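Local coordinates for flower-specific gamma-thionin-like protein/acidic protein (Solanum lycopersicum, PDB 4UJ0) that binds the membrane phospholipid phosphatidylinositol 4,5-bisphosphate through a dimeric cationic grip and so mediates cell lysis, as a plant defensin, at residues A[14-19]-A[35-41]. Sequence-based numbering, arbitrary orientation.
Sequences GLCFMD and HCSKLQR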
loop_
_atom_site.group_PDB
_atom_site.type_symbol
_atom_site.label_atom_id
_atom_site.label_comp_id
_atom_site.label_asym_id
_atom_site.label_seq_id
_atom_site.Cartn_x
_atom_site.Cartn_y
_atom_site.Cartn_z
ATOM N N GLY A 14 4.455 -8.469 7.224
ATOM C CA GLY A 14 5.260 -9.403 6.451
ATOM C C GLY A 14 5.456 -8.988 5.011
ATOM O O GLY A 14 5.323 -7.818 4.637
ATOM N N LEU A 15 5.774 -9.972 4.185
ATOM C CA LEU A 15 6.083 -9.729 2.787
ATOM C C LEU A 15 4.829 -9.510 1.960
ATOM O O LEU A 15 3.828 -10.207 2.139
ATOM C CB LEU A 15 6.837 -10.927 2.220
ATOM C CG LEU A 15 8.237 -11.131 2.805
ATOM C CD1 LEU A 15 8.895 -12.356 2.191
ATOM C CD2 LEU A 15 9.111 -9.901 2.603
ATOM N N CYS A 16 4.917 -8.567 1.023
ATOM C CA CYS A 16 3.782 -8.202 0.184
ATOM C C CYS A 16 3.816 -8.889 -1.186
ATOM O O CYS A 16 4.634 -8.557 -2.051
ATOM C CB CYS A 16 3.748 -6.684 -0.011
ATOM S SG CYS A 16 2.153 -6.049 -0.579
ATOM N N PHE A 17 2.902 -9.829 -1.389
ATOM C CA PHE A 17 2.779 -10.519 -2.669
ATOM C C PHE A 17 1.450 -10.203 -3.343
ATOM O O PHE A 17 1.392 -10.133 -4.566
ATOM C CB PHE A 17 2.927 -12.044 -2.508
ATOM C CG PHE A 17 4.301 -12.469 -2.092
ATOM C CD1 PHE A 17 5.309 -12.632 -3.036
ATOM C CD2 PHE A 17 4.580 -12.724 -0.759
ATOM C CE1 PHE A 17 6.573 -13.042 -2.646
ATOM C CE2 PHE A 17 5.841 -13.133 -0.364
ATOM C CZ PHE A 17 6.841 -13.281 -1.302
ATOM N N MET A 18 0.384 -10.013 -2.561
ATOM C CA MET A 18 -0.937 -9.758 -3.134
ATOM C C MET A 18 -1.352 -8.299 -2.955
ATOM O O MET A 18 -1.567 -7.816 -1.833
ATOM C CB MET A 18 -1.995 -10.657 -2.492
ATOM C CG MET A 18 -1.766 -12.135 -2.704
ATOM S SD MET A 18 -2.896 -13.113 -1.692
ATOM C CE MET A 18 -2.303 -14.762 -2.061
ATOM N N ASP A 19 -1.465 -7.588 -4.070
ATOM C CA ASP A 19 -1.889 -6.193 -4.015
ATOM C C ASP A 19 -3.184 -6.018 -3.228
ATOM O O ASP A 19 -3.347 -5.038 -2.488
ATOM C CB ASP A 19 -2.130 -5.645 -5.420
ATOM C CG ASP A 19 -0.851 -5.337 -6.164
ATOM O OD1 ASP A 19 0.243 -5.478 -5.590
ATOM O OD2 ASP A 19 -0.952 -4.917 -7.335
ATOM N N HIS A 35 -0.472 -1.046 -3.216
ATOM C CA HIS A 35 0.023 -2.147 -4.025
ATOM C C HIS A 35 1.368 -2.603 -3.486
ATOM O O HIS A 35 2.073 -1.848 -2.803
ATOM C CB HIS A 35 0.168 -1.704 -5.483
ATOM C CG HIS A 35 1.179 -0.617 -5.667
ATOM N ND1 HIS A 35 0.875 0.721 -5.522
ATOM C CD2 HIS A 35 2.503 -0.676 -5.946
ATOM C CE1 HIS A 35 1.965 1.442 -5.726
ATOM N NE2 HIS A 35 2.966 0.615 -5.970
ATOM N N CYS A 36 1.711 -3.850 -3.783
ATOM C CA CYS A 36 3.005 -4.401 -3.418
ATOM C C CYS A 36 4.060 -3.881 -4.361
ATOM O O CYS A 36 3.841 -3.808 -5.576
ATOM C CB CYS A 36 2.990 -5.924 -3.516
ATOM S SG CYS A 36 1.763 -6.711 -2.467
ATOM N N SER A 37 5.210 -3.523 -3.808
ATOM C CA SER A 37 6.375 -3.310 -4.644
ATOM C C SER A 37 6.889 -4.703 -5.017
ATOM O O SER A 37 7.254 -5.480 -4.146
ATOM C CB SER A 37 7.435 -2.465 -3.926
ATOM O OG SER A 37 7.948 -3.090 -2.772
ATOM N N LYS A 38 6.850 -5.040 -6.307
ATOM C CA LYS A 38 7.302 -6.358 -6.757
ATOM C C LYS A 38 8.774 -6.513 -6.410
ATOM O O LYS A 38 9.296 -7.623 -6.306
ATOM C CB LYS A 38 7.096 -6.520 -8.263
ATOM C CG LYS A 38 5.643 -6.488 -8.693
ATOM C CD LYS A 38 5.467 -7.023 -10.102
ATOM C CE LYS A 38 4.022 -6.909 -10.566
ATOM N NZ LYS A 38 3.582 -5.487 -10.741
ATOM N N LEU A 39 9.412 -5.370 -6.192
ATOM C CA LEU A 39 10.844 -5.270 -5.961
ATOM C C LEU A 39 11.227 -5.779 -4.575
ATOM O O LEU A 39 11.891 -6.810 -4.428
ATOM C CB LEU A 39 11.254 -3.797 -6.074
ATOM C CG LEU A 39 10.558 -2.988 -7.178
ATOM C CD1 LEU A 39 11.017 -1.533 -7.169
ATOM C CD2 LEU A 39 10.811 -3.624 -8.539
ATOM N N GLN A 40 10.778 -5.034 -3.573
ATOM C CA GLN A 40 11.193 -5.186 -2.190
ATOM C C GLN A 40 10.089 -5.908 -1.414
ATOM O O GLN A 40 10.226 -6.184 -0.222
ATOM C CB GLN A 40 11.430 -3.786 -1.601
ATOM C CG GLN A 40 12.321 -3.714 -0.359
ATOM C CD GLN A 40 12.531 -2.275 0.136
ATOM O OE1 GLN A 40 11.940 -1.322 -0.390
ATOM N NE2 GLN A 40 13.374 -2.119 1.158
ATOM N N ARG A 41 8.986 -6.204 -2.092
ATOM C CA ARG A 41 7.865 -6.888 -1.460
ATOM C C ARG A 41 7.342 -6.129 -0.237
ATOM O O ARG A 41 7.024 -6.738 0.787
ATOM C CB ARG A 41 8.271 -8.302 -1.045
ATOM C CG ARG A 41 8.691 -9.231 -2.186
ATOM C CD ARG A 41 7.532 -9.515 -3.105
ATOM N NE ARG A 41 7.885 -10.374 -4.227
ATOM C CZ ARG A 41 7.198 -10.426 -5.364
ATOM N NH1 ARG A 41 6.119 -9.672 -5.536
ATOM N NH2 ARG A 41 7.592 -11.231 -6.333
#
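A disulfide and two hydrogen bonds tie the loop 14-19 to the edge strand and turn of 35-41. Cys36 (m) points its CB toward the loop, and Cys16 (t) swings SG across to meet it, giving an SG–SG bond of 2.0 Å with chi3 near -67°. Both cysteines are buried, and Cys16 also touches Cys43 of the central strand. Close by, in the first turn of helix 19-28, the short side chain of Asp19 (m) brings a carboxylate oxygen right to the strand, and Asp19 OD1 accepts a hydrogen bond from the backbone N of Cys36 (2.8 Å). Helix and three-stranded antiparallel sheet, stapled by cystines, make up the cysteine-stabilised alpha-beta fold of plant defensins, and the Cys16–Cys36 disulfide joins the loop leading into the helix to the second strand. Beyond that strand the chain turns back, and Arg41, in a left-handed conformation, accepts a hydrogen bond at O from Cys16 N (2.8 Å). Its long, flat-ended side chain (m, m, t) can reach over the loop and lay one guanidinium face against Phe17, Arg41 NE 3.4 Å from Phe17 CE1, while Leu15 CD2 packs against Arg41 CB at 4.1 Å.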